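Local coordinates for protein triacylglycerol lipase (PDB 3O0D) that probably hydrolyses the ester bonds of triacylglycerols, as a secreted, glycosylated yeast lipase of the alpha/beta-hydrolase fold, at residues A[18-23]-A[78-83]; A[51-56]-A[71-76]; A[5-10]-A[261-266]; A[248-253]-A[291-296]; A[63-68]-A[87-92]. All blocks are in the same frame, centred on the assembly; numbering follows the deposited sequence.

Contact 1 of 5, residues A[18-23]-A[78-83]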
# COMPACT_ATOMS: atom_id res chain seq x y z
N PHE A 18 4.68 8.72 8.22
CA PHE A 18 5.02 7.70 7.23
C PHE A 18 5.75 6.53 7.88
O PHE A 18 5.49 5.41 7.58
CB PHE A 18 5.85 8.30 6.11
CG PHE A 18 5.12 9.36 5.31
CD1 PHE A 18 3.86 9.13 4.80
CD2 PHE A 18 5.70 10.57 5.04
CE1 PHE A 18 3.23 10.07 4.07
CE2 PHE A 18 5.04 11.52 4.30
CZ PHE A 18 3.82 11.28 3.83
N GLU A 19 6.68 6.83 8.76
CA GLU A 19 7.44 5.76 9.46
C GLU A 19 6.54 4.85 10.20
O GLU A 19 6.73 3.63 10.21
CB GLU A 19 8.49 6.42 10.35
CG GLU A 19 9.31 5.43 11.18
CD GLU A 19 10.34 6.19 12.07
OE1 GLU A 19 9.90 6.93 12.98
OE2 GLU A 19 11.54 6.03 11.77
N LYS A 20 5.52 5.43 10.84
CA LYS A 20 4.52 4.62 11.52
C LYS A 20 3.89 3.51 10.64
O LYS A 20 3.87 2.31 11.10
CB LYS A 20 3.41 5.52 12.11
CG LYS A 20 2.24 4.66 12.62
CD LYS A 20 1.19 5.66 13.20
CE LYS A 20 -0.11 4.91 13.46
NZ LYS A 20 -1.15 5.83 14.06
N TYR A 21 3.48 3.92 9.44
CA TYR A 21 2.79 2.95 8.52
C TYR A 21 3.89 1.99 7.99
O TYR A 21 3.66 0.73 7.84
CB TYR A 21 1.89 3.60 7.43
CG TYR A 21 0.72 4.19 8.17
CD1 TYR A 21 -0.34 3.36 8.61
CD2 TYR A 21 0.75 5.51 8.56
CE1 TYR A 21 -1.33 3.84 9.37
CE2 TYR A 21 -0.30 6.00 9.36
CZ TYR A 21 -1.30 5.14 9.75
OH TYR A 21 -2.32 5.61 10.54
N ALA A 22 5.10 2.47 7.81
CA ALA A 22 6.10 1.49 7.43
C ALA A 22 6.28 0.40 8.47
O ALA A 22 6.51 -0.76 8.15
CB ALA A 22 7.51 2.20 7.14
N ARG A 23 6.26 0.78 9.74
CA ARG A 23 6.37 -0.20 10.77
C ARG A 23 5.17 -1.17 10.80
O ARG A 23 5.35 -2.31 10.95
CB ARG A 23 6.50 0.40 12.17
CG ARG A 23 7.67 1.31 12.41
CD ARG A 23 7.78 1.57 13.91
NE ARG A 23 8.65 2.66 14.26
CZ ARG A 23 9.96 2.57 14.34
NH1 ARG A 23 10.59 1.46 14.11
NH2 ARG A 23 10.62 3.64 14.69
N SER A 78 -4.45 5.63 19.26
CA SER A 78 -4.67 6.53 18.14
C SER A 78 -6.14 6.53 17.67
O SER A 78 -6.47 7.38 16.80
CB SER A 78 -3.72 6.15 16.94
OG SER A 78 -4.17 4.87 16.47
N LYS A 79 -6.95 5.66 18.26
CA LYS A 79 -8.38 5.47 17.83
C LYS A 79 -8.50 5.12 16.36
O LYS A 79 -9.15 5.82 15.54
CB LYS A 79 -9.18 6.78 18.12
CG LYS A 79 -9.53 6.98 19.63
CD LYS A 79 -8.28 7.17 20.38
CE LYS A 79 -8.41 7.50 21.95
NZ LYS A 79 -7.09 8.04 22.46
N GLN A 80 -7.79 4.04 15.97
CA GLN A 80 -7.77 3.61 14.59
C GLN A 80 -7.95 2.08 14.59
O GLN A 80 -7.64 1.40 15.57
CB GLN A 80 -6.43 3.90 13.89
CG GLN A 80 -6.27 5.45 13.70
CD GLN A 80 -4.91 5.76 13.16
OE1 GLN A 80 -3.90 5.46 13.79
NE2 GLN A 80 -4.86 6.24 11.92
N ILE A 81 -8.44 1.63 13.44
CA ILE A 81 -8.49 0.17 13.13
C ILE A 81 -7.48 0.02 11.98
O ILE A 81 -7.54 0.74 10.97
CB ILE A 81 -9.90 -0.17 12.59
CG1 ILE A 81 -10.91 0.00 13.75
CG2 ILE A 81 -9.88 -1.70 12.10
CD1 ILE A 81 -12.46 0.06 13.25
N TYR A 82 -6.59 -0.95 12.15
CA TYR A 82 -5.55 -1.18 11.10
C TYR A 82 -5.84 -2.48 10.33
O TYR A 82 -6.07 -3.45 10.99
CB TYR A 82 -4.23 -1.42 11.77
CG TYR A 82 -3.68 -0.26 12.57
CD1 TYR A 82 -3.85 1.03 12.11
CD2 TYR A 82 -2.96 -0.51 13.69
CE1 TYR A 82 -3.31 2.12 12.89
CE2 TYR A 82 -2.42 0.59 14.51
CZ TYR A 82 -2.61 1.85 14.01
OH TYR A 82 -2.14 2.94 14.72
N LEU A 83 -5.86 -2.40 9.01
CA LEU A 83 -5.83 -3.62 8.20
C LEU A 83 -4.45 -3.57 7.45
O LEU A 83 -4.17 -2.63 6.77
CB LEU A 83 -6.95 -3.55 7.17
CG LEU A 83 -6.88 -4.76 6.18
CD1 LEU A 83 -6.92 -6.09 6.92
CD2 LEU A 83 -8.09 -4.62 5.24
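Lys20 leaves its helix pointing at segment 78-83, with CG anti to the backbone N (chi1 171°), and runs on extended. CB to CD carry it outward; CE lies 3.1 Å from Tyr82 OH, where the two side chains cross at about a right angle. At the tip, NZ donates to Gln80 OE1 over 2.8 Å, in the carbonyl plane. Helix 12-27 meets strand 80-87 of the central mixed sheet of the alpha/beta-hydrolase fold. Gln80 OE1 also accepts from Ser78 OG (2.8 Å), on a lone pair, so two donors grip it. The other branch, Gln80 NE2, gives a hydrogen to Tyr21 OH at 3.0 Å, tip to tip, with ring and amide planes 85° apart, and is bonded to Gln155; bonds at both ends hold the amide's rotation. A leucine in place of Gln80 would probably leave the Lys20 ammonium and the Tyr21 hydroxyl without these polar partners. Tyr82 OH has its main partner in Asp75, while Tyr21 CE1 approaches Tyr82 CE1 at 4.4 Å.

Contact 2 of 5, residues A[51-56]-A[71-76]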
# COMPACT_ATOMS: atom_id res chain seq x y z
N PRO A 51 1.79 0.97 21.81
CA PRO A 51 1.08 0.72 23.08
C PRO A 51 -0.44 0.84 22.79
O PRO A 51 -0.92 1.66 21.99
CB PRO A 51 1.52 1.89 24.02
CG PRO A 51 2.00 3.00 23.00
CD PRO A 51 2.59 2.24 21.79
N ASN A 52 -1.19 0.08 23.56
CA ASN A 52 -2.66 0.07 23.47
C ASN A 52 -3.22 -0.41 22.18
O ASN A 52 -4.32 -0.05 21.76
CB ASN A 52 -3.22 1.47 23.82
CG ASN A 52 -4.40 1.38 24.75
OD1 ASN A 52 -5.05 0.35 24.94
ND2 ASN A 52 -4.76 2.61 25.36
N VAL A 53 -2.43 -1.31 21.52
CA VAL A 53 -2.93 -1.92 20.29
C VAL A 53 -3.23 -3.36 20.64
O VAL A 53 -2.49 -4.00 21.39
CB VAL A 53 -1.87 -1.86 19.18
CG1 VAL A 53 -2.22 -2.83 17.97
CG2 VAL A 53 -1.73 -0.40 18.63
N GLU A 54 -4.34 -3.82 20.10
CA GLU A 54 -4.71 -5.30 20.23
C GLU A 54 -4.91 -5.91 18.88
O GLU A 54 -5.61 -5.37 18.00
CB GLU A 54 -5.89 -5.48 21.16
CG GLU A 54 -7.09 -4.86 20.67
CD GLU A 54 -8.33 -5.20 21.55
OE1 GLU A 54 -8.40 -6.30 22.14
OE2 GLU A 54 -9.24 -4.35 21.66
N LEU A 55 -4.24 -7.07 18.72
CA LEU A 55 -4.39 -7.89 17.55
C LEU A 55 -5.86 -8.48 17.62
O LEU A 55 -6.25 -9.04 18.68
CB LEU A 55 -3.36 -8.96 17.57
CG LEU A 55 -3.52 -9.97 16.40
CD1 LEU A 55 -3.22 -9.34 14.97
CD2 LEU A 55 -2.64 -11.18 16.65
N ILE A 56 -6.57 -8.31 16.52
CA ILE A 56 -7.93 -8.91 16.44
C ILE A 56 -7.79 -10.31 15.80
O ILE A 56 -8.26 -11.33 16.38
CB ILE A 56 -8.95 -8.01 15.73
CG1 ILE A 56 -9.14 -6.69 16.58
CG2 ILE A 56 -10.34 -8.82 15.59
CD1 ILE A 56 -9.13 -6.90 18.14
N TYR A 71 -3.02 -8.84 8.94
CA TYR A 71 -3.70 -8.89 10.25
C TYR A 71 -4.62 -7.65 10.38
O TYR A 71 -4.54 -6.69 9.61
CB TYR A 71 -2.73 -8.88 11.46
CG TYR A 71 -1.82 -7.60 11.49
CD1 TYR A 71 -2.21 -6.45 12.26
CD2 TYR A 71 -0.59 -7.58 10.89
CE1 TYR A 71 -1.39 -5.32 12.30
CE2 TYR A 71 0.26 -6.43 10.92
CZ TYR A 71 -0.17 -5.34 11.67
OH TYR A 71 0.66 -4.23 11.73
N LEU A 72 -5.53 -7.79 11.31
CA LEU A 72 -6.46 -6.74 11.64
C LEU A 72 -6.15 -6.42 13.06
O LEU A 72 -6.13 -7.29 13.97
CB LEU A 72 -7.90 -7.31 11.49
CG LEU A 72 -9.08 -6.41 11.83
CD1 LEU A 72 -9.12 -5.09 11.07
CD2 LEU A 72 -10.39 -7.25 11.64
N ALA A 73 -5.98 -5.09 13.38
CA ALA A 73 -5.73 -4.74 14.79
C ALA A 73 -6.49 -3.44 15.12
O ALA A 73 -6.92 -2.74 14.20
CB ALA A 73 -4.22 -4.48 14.99
N VAL A 74 -6.62 -3.15 16.43
CA VAL A 74 -7.32 -1.91 16.89
C VAL A 74 -6.31 -1.17 17.79
O VAL A 74 -5.78 -1.74 18.74
CB VAL A 74 -8.55 -2.27 17.70
CG1 VAL A 74 -9.20 -0.93 18.20
CG2 VAL A 74 -9.55 -3.01 16.78
N ASP A 75 -6.11 0.12 17.50
CA ASP A 75 -5.12 0.94 18.28
C ASP A 75 -6.08 1.93 19.03
O ASP A 75 -6.67 2.86 18.44
CB ASP A 75 -4.27 1.68 17.32
CG ASP A 75 -3.16 2.50 18.02
OD1 ASP A 75 -3.44 2.95 19.16
OD2 ASP A 75 -2.08 2.70 17.43
N HIS A 76 -6.19 1.65 20.31
CA HIS A 76 -7.00 2.45 21.24
C HIS A 76 -6.27 3.72 21.59
O HIS A 76 -6.91 4.63 22.19
CB HIS A 76 -7.21 1.61 22.49
CG HIS A 76 -8.03 0.38 22.25
ND1 HIS A 76 -9.36 0.44 21.89
CD2 HIS A 76 -7.69 -0.93 22.23
CE1 HIS A 76 -9.82 -0.79 21.68
NE2 HIS A 76 -8.83 -1.64 21.91
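Strands 53-60 and 68-75 form a beta hairpin at one edge of the central sheet, antiparallel with Glu54 and Val74 as a hydrogen-bonded pair. The tight side carries Val53, Leu55, Ala73 and Asp75. Val53 CG2 presses on the Asp75 carboxylate, 3.3 Å from CG, while its CG1, anti to the backbone N, reaches Ala73 CB at 4.0 Å. Leu55 crosses Tyr71 obliquely, its CD1 3.6 Å from Tyr71 CB. The Asp75 carboxylate is bonded to Tyr82 OH, and Tyr71 OH reaches Leu24 O. On the other face Ile56 CG1 touches Val74 CG2 at 3.7 Å, next to Val147 of helix 127-150. Toward solvent the contact loosens: Asn52 and Pro51 are exposed, and Asn52 OD1 comes to 3.5 Å from His76 CB. Val74 CG1 covers one face of the His76 imidazole, whose ND1 is held by Tyr154 OH. Its NE2 donates to Glu54 OE2 over 2.8 Å, nearly straight at 172°, the oxygen in the ring plane but the donor 32° out of the carboxylate plane.

Contact 3 of 5, residues A[5-10]-A[261-266]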
# COMPACT_ATOMS: atom_id res chain seq x y z
N THR A 5 8.02 17.29 -12.71
CA THR A 5 9.26 17.13 -11.91
C THR A 5 9.23 17.95 -10.61
O THR A 5 10.29 18.17 -10.03
CB THR A 5 10.49 17.52 -12.67
OG1 THR A 5 10.45 18.92 -13.02
CG2 THR A 5 10.54 16.66 -14.00
N GLU A 6 8.03 18.29 -10.19
CA GLU A 6 7.88 19.11 -8.97
C GLU A 6 7.87 18.22 -7.76
O GLU A 6 7.22 17.15 -7.72
CB GLU A 6 6.60 19.95 -8.97
CG GLU A 6 6.53 20.91 -10.13
CD GLU A 6 5.32 21.89 -10.02
OE1 GLU A 6 4.24 21.55 -9.46
OE2 GLU A 6 5.45 23.02 -10.54
N THR A 7 8.65 18.65 -6.73
CA THR A 7 8.61 17.87 -5.46
C THR A 7 8.65 18.88 -4.33
O THR A 7 8.97 20.04 -4.60
CB THR A 7 9.81 16.86 -5.25
OG1 THR A 7 11.08 17.58 -5.18
CG2 THR A 7 9.81 15.86 -6.46
N SER A 8 8.31 18.46 -3.12
CA SER A 8 8.26 19.36 -1.96
C SER A 8 8.76 18.57 -0.73
O SER A 8 8.57 17.37 -0.61
CB SER A 8 6.75 19.71 -1.67
OG SER A 8 6.28 20.58 -2.70
N HIS A 9 9.39 19.29 0.17
CA HIS A 9 9.81 18.72 1.44
C HIS A 9 8.70 18.50 2.44
O HIS A 9 7.58 19.00 2.22
CB HIS A 9 10.96 19.62 2.07
CG HIS A 9 12.25 19.52 1.36
ND1 HIS A 9 13.02 18.37 1.45
CD2 HIS A 9 12.89 20.35 0.48
CE1 HIS A 9 14.13 18.56 0.71
NE2 HIS A 9 14.05 19.72 0.10
N ILE A 10 9.02 17.79 3.54
CA ILE A 10 8.02 17.51 4.58
C ILE A 10 8.59 17.87 5.93
O ILE A 10 9.82 18.08 6.05
CB ILE A 10 7.64 15.98 4.65
CG1 ILE A 10 8.84 15.06 4.99
CG2 ILE A 10 6.99 15.57 3.25
CD1 ILE A 10 8.34 13.57 5.25
N ASN A 261 15.21 14.16 2.96
CA ASN A 261 15.29 13.25 1.81
C ASN A 261 14.04 12.40 1.65
O ASN A 261 14.01 11.48 0.81
CB ASN A 261 16.49 12.38 1.93
CG ASN A 261 17.72 13.13 1.46
OD1 ASN A 261 18.25 12.95 0.30
ND2 ASN A 261 18.17 14.00 2.31
N VAL A 262 12.94 12.80 2.28
CA VAL A 262 11.65 12.19 1.94
C VAL A 262 10.79 13.35 1.30
O VAL A 262 10.58 14.39 1.98
CB VAL A 262 10.97 11.64 3.19
CG1 VAL A 262 9.55 10.98 2.87
CG2 VAL A 262 11.82 10.63 4.00
N VAL A 263 10.31 13.20 0.07
CA VAL A 263 9.74 14.35 -0.63
C VAL A 263 8.34 13.93 -1.14
O VAL A 263 8.10 12.74 -1.42
CB VAL A 263 10.64 14.88 -1.78
CG1 VAL A 263 11.94 15.49 -1.20
CG2 VAL A 263 10.94 13.73 -2.84
N MET A 264 7.45 14.93 -1.30
CA MET A 264 6.14 14.65 -1.89
C MET A 264 6.25 14.98 -3.38
O MET A 264 6.77 16.04 -3.76
CB MET A 264 5.13 15.64 -1.26
CG MET A 264 5.06 15.64 0.29
SD MET A 264 4.63 14.03 0.91
CE MET A 264 2.83 13.89 0.45
N CYS A 265 5.84 14.03 -4.25
CA CYS A 265 6.07 14.19 -5.70
C CYS A 265 4.75 14.56 -6.34
O CYS A 265 3.80 13.90 -6.01
CB CYS A 265 6.45 12.78 -6.25
SG CYS A 265 7.98 12.21 -5.38
N GLN A 266 4.78 15.54 -7.21
CA GLN A 266 3.56 15.80 -8.12
C GLN A 266 3.48 14.72 -9.18
O GLN A 266 4.47 14.11 -9.59
CB GLN A 266 3.57 17.12 -8.75
CG GLN A 266 3.52 18.28 -7.72
CD GLN A 266 2.20 18.54 -7.14
OE1 GLN A 266 1.34 17.68 -7.10
NE2 GLN A 266 2.02 19.76 -6.60
O HOH W 1 4.12 21.93 -6.78
O HOH W 2 5.35 18.53 -4.68
O HOH W 3 11.74 16.61 3.19
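Ile10 has CG1 in the crowded position between the backbone N and the carbonyl carbon (chi1 61°), which splits its branches between two partners. CG2 meets Met264 CG at 3.5 Å, the two side chains crossing at about a right angle, and CD1 rests on Val262 CG1 at 3.7 Å. Met264 bends at chi2 (-58°) and again at chi3, turning its sulfur past Ile10 CG2 to pack on Phe18 of helix 12-27. Strand 3-8 at the start of the chain here pairs antiparallel with strand 262-265, some 250 residues later, near one end of the alpha/beta-hydrolase sheet. Ser8 and Met264 are the hydrogen-bonded pair, with Met264 N to Ser8 O at 2.8 Å and Ser8 N to Met264 O at 2.9 Å. On the opposite face Thr7 sets CG2 anti to its carbonyl carbon, 4.2 Å from the SG of Cys265, itself in a disulfide with Cys273. Gln266, bent at chi2 (-77°), lays its CG 3.7 Å from Glu6 CB; a water joins Glu6 OE1 to Gln266 NE2, whose amide is also bonded to Asp212 and Val213. Another water, 2.8 Å from His9 ND1 and in the ring plane, bridges Ile10 N and Val262 O.

Contact 4 of 5, residues A[248-253]-A[291-296]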
# COMPACT_ATOMS: atom_id res chain seq x y z
N VAL A 248 5.06 9.54 -2.49
CA VAL A 248 5.98 10.08 -1.46
C VAL A 248 7.30 9.28 -1.62
O VAL A 248 7.29 8.08 -1.53
CB VAL A 248 5.43 9.72 -0.12
CG1 VAL A 248 6.42 10.26 1.00
CG2 VAL A 248 3.98 10.41 0.03
N PHE A 249 8.40 9.95 -1.94
CA PHE A 249 9.61 9.27 -2.42
C PHE A 249 10.68 9.44 -1.36
O PHE A 249 10.99 10.55 -0.94
CB PHE A 249 10.05 9.98 -3.67
CG PHE A 249 11.26 9.39 -4.34
CD1 PHE A 249 11.21 8.03 -4.84
CD2 PHE A 249 12.38 10.16 -4.54
CE1 PHE A 249 12.31 7.55 -5.62
CE2 PHE A 249 13.48 9.69 -5.23
CZ PHE A 249 13.42 8.36 -5.79
N ILE A 250 11.29 8.29 -1.02
CA ILE A 250 12.46 8.30 -0.10
C ILE A 250 13.67 8.37 -1.02
O ILE A 250 14.02 7.35 -1.63
CB ILE A 250 12.49 7.03 0.67
CG1 ILE A 250 11.24 6.87 1.56
CG2 ILE A 250 13.76 6.98 1.56
CD1 ILE A 250 11.14 5.41 2.18
N ASP A 251 14.24 9.58 -1.12
CA ASP A 251 15.41 9.76 -1.97
C ASP A 251 16.67 9.52 -1.14
O ASP A 251 17.41 10.48 -0.79
CB ASP A 251 15.39 11.16 -2.59
CG ASP A 251 16.36 11.28 -3.79
OD1 ASP A 251 17.21 10.39 -3.95
OD2 ASP A 251 16.22 12.24 -4.58
N TRP A 252 16.94 8.25 -0.84
CA TRP A 252 18.08 7.89 0.07
C TRP A 252 18.33 6.44 -0.17
O TRP A 252 17.39 5.71 -0.38
CB TRP A 252 17.62 8.09 1.54
CG TRP A 252 18.80 8.15 2.52
CD1 TRP A 252 19.12 7.23 3.49
CD2 TRP A 252 19.85 9.13 2.52
NE1 TRP A 252 20.29 7.63 4.15
CE2 TRP A 252 20.71 8.81 3.60
CE3 TRP A 252 20.02 10.34 1.85
CZ2 TRP A 252 21.82 9.62 3.95
CZ3 TRP A 252 21.12 11.20 2.17
CH2 TRP A 252 22.01 10.79 3.22
N PRO A 253 19.58 6.02 -0.04
CA PRO A 253 19.82 4.62 -0.36
C PRO A 253 19.53 3.67 0.74
O PRO A 253 19.29 2.50 0.40
CB PRO A 253 21.34 4.57 -0.69
CG PRO A 253 21.83 5.93 -0.62
CD PRO A 253 20.79 6.86 0.02
N GLN A 291 13.87 -1.30 1.70
CA GLN A 291 14.34 -0.12 2.41
C GLN A 291 13.35 1.04 2.47
O GLN A 291 13.45 1.93 1.73
CB GLN A 291 15.71 0.36 1.85
CG GLN A 291 16.77 -0.69 1.95
CD GLN A 291 18.01 -0.39 1.12
OE1 GLN A 291 17.92 -0.12 -0.02
NE2 GLN A 291 19.15 -0.52 1.73
N TYR A 292 12.40 0.93 3.41
CA TYR A 292 11.30 1.86 3.57
C TYR A 292 11.22 2.33 5.04
O TYR A 292 10.39 1.92 5.73
CB TYR A 292 9.97 1.21 3.13
CG TYR A 292 9.78 1.22 1.63
CD1 TYR A 292 10.24 0.18 0.84
CD2 TYR A 292 9.21 2.27 1.01
CE1 TYR A 292 10.11 0.20 -0.50
CE2 TYR A 292 9.07 2.31 -0.33
CZ TYR A 292 9.54 1.29 -1.12
OH TYR A 292 9.41 1.41 -2.48
N PHE A 293 12.11 3.24 5.42
CA PHE A 293 12.27 3.73 6.81
C PHE A 293 12.88 2.65 7.73
O PHE A 293 13.91 2.85 8.31
CB PHE A 293 10.96 4.28 7.42
CG PHE A 293 10.42 5.49 6.72
CD1 PHE A 293 9.43 5.37 5.80
CD2 PHE A 293 10.83 6.75 7.02
CE1 PHE A 293 8.97 6.38 5.14
CE2 PHE A 293 10.32 7.79 6.33
CZ PHE A 293 9.37 7.58 5.40
N VAL A 294 12.18 1.53 7.79
CA VAL A 294 12.67 0.31 8.41
C VAL A 294 12.82 -0.77 7.32
O VAL A 294 12.34 -0.59 6.27
CB VAL A 294 11.73 -0.22 9.48
CG1 VAL A 294 11.50 0.78 10.54
CG2 VAL A 294 10.43 -0.54 8.88
N THR A 295 13.53 -1.85 7.63
CA THR A 295 13.66 -2.96 6.66
C THR A 295 12.35 -3.73 6.56
O THR A 295 11.86 -4.17 7.59
CB THR A 295 14.80 -3.90 7.09
OG1 THR A 295 16.02 -3.12 7.03
CG2 THR A 295 14.87 -5.01 6.03
N GLU A 296 11.79 -3.86 5.37
CA GLU A 296 10.50 -4.55 5.22
C GLU A 296 10.83 -5.98 4.80
O GLU A 296 11.94 -6.20 4.34
CB GLU A 296 9.70 -3.91 4.11
CG GLU A 296 9.29 -2.44 4.30
CD GLU A 296 8.20 -2.33 5.46
OE1 GLU A 296 7.56 -3.32 5.83
OE2 GLU A 296 7.97 -1.20 5.95
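Strand 247-250 ends in an inverse gamma turn centred on Asp251, closed by a weak bond from Trp252 N to Ile250 O. Segment 291-296 turns sharply at Phe293, where phi 71° and psi -58° make a classic gamma turn; Val294 N reaches Tyr292 O weakly at 2.8 Å and Tyr292 N returns to Val294 O. No hydrogen bond joins the two backbones, and the nearest CA atoms, those of Ile250 and Tyr292, stand 7.5 Å apart. The side chain that bridges this distance is Ile250, with CG1 anti to its carbonyl carbon and CD1 extended beyond it. Its CD1 methyl makes an off-centre CH-pi contact with Phe293, 4.2 Å from the ring centroid and 29° off its normal, while touching Tyr292 CA at 3.8 Å and Tyr292 CD2 at 3.9 Å. The loop after helix 285-290 is laid against strand 247-250 of the alpha/beta-hydrolase sheet, beside the probable active site: Tyr292 OH is bonded to Asp230, which fits the acid of a Ser-His-Asp triad. Phe293 also meets Tyr15 edge-to-face. At the looser end Gln291 OE1 lies 3.0 Å from Pro253 O, two unbonded acceptors, and takes its hydrogen from His227 NE2.

Contact 5 of 5, residues A[63-68]-A[87-92]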
# COMPACT_ATOMS: atom_id res chain seq x y z
N ARG A 63 -2.39 -20.37 -1.20
CA ARG A 63 -2.82 -21.26 -2.32
C ARG A 63 -2.39 -20.84 -3.71
O ARG A 63 -2.02 -21.71 -4.55
CB ARG A 63 -4.32 -21.67 -2.16
CG ARG A 63 -4.41 -22.71 -1.03
CD ARG A 63 -5.86 -23.03 -0.66
NE ARG A 63 -6.57 -21.87 -0.10
CZ ARG A 63 -7.83 -21.92 0.33
NH1 ARG A 63 -8.51 -23.07 0.28
NH2 ARG A 63 -8.41 -20.83 0.81
N LEU A 64 -2.39 -19.52 -3.97
CA LEU A 64 -2.14 -18.95 -5.30
C LEU A 64 -1.07 -17.90 -5.12
O LEU A 64 -0.91 -17.39 -3.97
CB LEU A 64 -3.38 -18.29 -5.84
CG LEU A 64 -4.54 -19.30 -5.95
CD1 LEU A 64 -5.87 -18.59 -6.27
CD2 LEU A 64 -4.18 -20.37 -7.03
N ILE A 65 -0.39 -17.63 -6.23
CA ILE A 65 0.78 -16.74 -6.24
C ILE A 65 0.39 -15.32 -5.83
O ILE A 65 1.20 -14.62 -5.24
CB ILE A 65 1.52 -16.74 -7.61
CG1 ILE A 65 2.74 -15.88 -7.52
CG2 ILE A 65 0.64 -16.24 -8.75
CD1 ILE A 65 3.80 -16.50 -6.59
N PHE A 66 -0.85 -14.94 -6.08
CA PHE A 66 -1.28 -13.57 -5.62
C PHE A 66 -2.11 -13.52 -4.35
O PHE A 66 -2.75 -12.46 -4.05
CB PHE A 66 -2.00 -12.92 -6.75
CG PHE A 66 -1.09 -12.44 -7.83
CD1 PHE A 66 -0.38 -11.24 -7.69
CD2 PHE A 66 -0.94 -13.17 -9.01
CE1 PHE A 66 0.44 -10.81 -8.67
CE2 PHE A 66 -0.11 -12.72 -10.02
CZ PHE A 66 0.61 -11.58 -9.87
N ASP A 67 -2.08 -14.57 -3.58
CA ASP A 67 -2.79 -14.61 -2.31
C ASP A 67 -2.02 -13.81 -1.23
O ASP A 67 -0.82 -13.51 -1.38
CB ASP A 67 -2.99 -16.00 -1.84
CG ASP A 67 -4.20 -16.69 -2.52
OD1 ASP A 67 -5.00 -16.03 -3.23
OD2 ASP A 67 -4.34 -17.89 -2.25
N VAL A 68 -2.75 -13.51 -0.15
CA VAL A 68 -2.28 -12.54 0.83
C VAL A 68 -2.29 -13.08 2.24
O VAL A 68 -3.01 -14.07 2.59
CB VAL A 68 -3.08 -11.19 0.72
CG1 VAL A 68 -2.90 -10.48 -0.58
CG2 VAL A 68 -4.54 -11.47 1.04
N GLY A 87 1.85 -9.83 0.52
CA GLY A 87 1.79 -11.11 -0.29
C GLY A 87 2.21 -12.28 0.52
O GLY A 87 3.19 -12.25 1.29
N THR A 88 1.51 -13.45 0.36
CA THR A 88 1.95 -14.59 1.06
C THR A 88 3.29 -15.21 0.54
O THR A 88 4.15 -15.63 1.37
CB THR A 88 0.88 -15.73 1.01
OG1 THR A 88 -0.36 -15.18 1.54
CG2 THR A 88 1.33 -16.92 1.94
N HIS A 89 3.40 -15.26 -0.77
CA HIS A 89 4.57 -15.88 -1.40
C HIS A 89 5.81 -14.96 -1.32
O HIS A 89 5.71 -13.74 -0.97
CB HIS A 89 4.18 -16.37 -2.80
CG HIS A 89 3.37 -17.63 -2.71
ND1 HIS A 89 3.97 -18.86 -2.52
CD2 HIS A 89 2.03 -17.85 -2.69
CE1 HIS A 89 3.03 -19.78 -2.38
NE2 HIS A 89 1.84 -19.20 -2.46
N SER A 90 6.98 -15.57 -1.49
CA SER A 90 8.23 -14.81 -1.43
C SER A 90 8.21 -13.61 -2.37
O SER A 90 7.68 -13.61 -3.50
CB SER A 90 9.44 -15.76 -1.74
OG SER A 90 9.61 -15.90 -3.16
N LEU A 91 8.85 -12.52 -1.90
CA LEU A 91 8.94 -11.35 -2.75
C LEU A 91 9.53 -11.69 -4.10
O LEU A 91 9.05 -11.21 -5.09
CB LEU A 91 9.79 -10.25 -2.04
CG LEU A 91 9.20 -9.78 -0.73
CD1 LEU A 91 10.24 -8.97 0.03
CD2 LEU A 91 7.97 -8.86 -1.08
N GLU A 92 10.57 -12.56 -4.15
CA GLU A 92 11.19 -12.87 -5.42
C GLU A 92 10.20 -13.51 -6.38
O GLU A 92 10.10 -13.10 -7.55
CB GLU A 92 12.36 -13.86 -5.24
CG GLU A 92 13.58 -13.17 -4.88
O HOH W 4 1.48 -14.22 -2.64
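Direct backbone bonding across the contact comes down to Thr88 N giving its hydrogen to Asp67 O, at 2.9 Å and almost straight (178°), though 28° above the carbonyl plane. A second link is made by one water, which donates to Ile65 O at 2.6 Å and Asp67 O at 2.7 Å and accepts from His89 N at 2.9 Å. Within segment 63-68 a type I turn from Leu64 to Asp67 is tied by Asp67 N to Leu64 O, aided by Leu64 N on Asp67 OD2. Among side-chain polar groups, Thr88 OG1 is bonded to Asp61 O and Ser69 OG, and His89 NE2 to Pro62 O. Packing is Ile65 CD1 on His89 CB at 3.8 Å; apart from it, the ring edge of His89 faces a carbonyl, CD2 3.2 Å from Leu64 O. An alanine in place of His89 would remove the imidazole's bond to Pro62 O and probably leave the loop less firmly joined to segment 87-92. The loop between strands 53-60 and 68-75 thus meets the end of strand 80-87, where Val68 pairs with Gly87, just ahead of helix 91-100, N-capped by Ser90; helix 127-150 packs against Leu64, Asp67 and Val68.

Overall arrangement
Contacts 1 to 4 all reach the one central sheet. Contacts 1 and 4 are its buried ones, the first polar and built on amide, ammonium and hydroxyl tips, the second mainly apolar and centred on a methyl between aromatics; they meet through Phe18 on Phe293. Contacts 2 and 3 are strand pairings toward opposite ends of the sheet, their centres about 32 Å apart, each with a more buried face and a more exposed polar side; waters bridge in contact 3. Tyr82 of contact 1 is hydrogen-bonded to Asp75 of contact 2, and strands 247-250 and 262-265 bond contact 4 to contact 3. Contact 5 is a partly buried loop contact, partly water-mediated, continuing the strands of contacts 1 and 2.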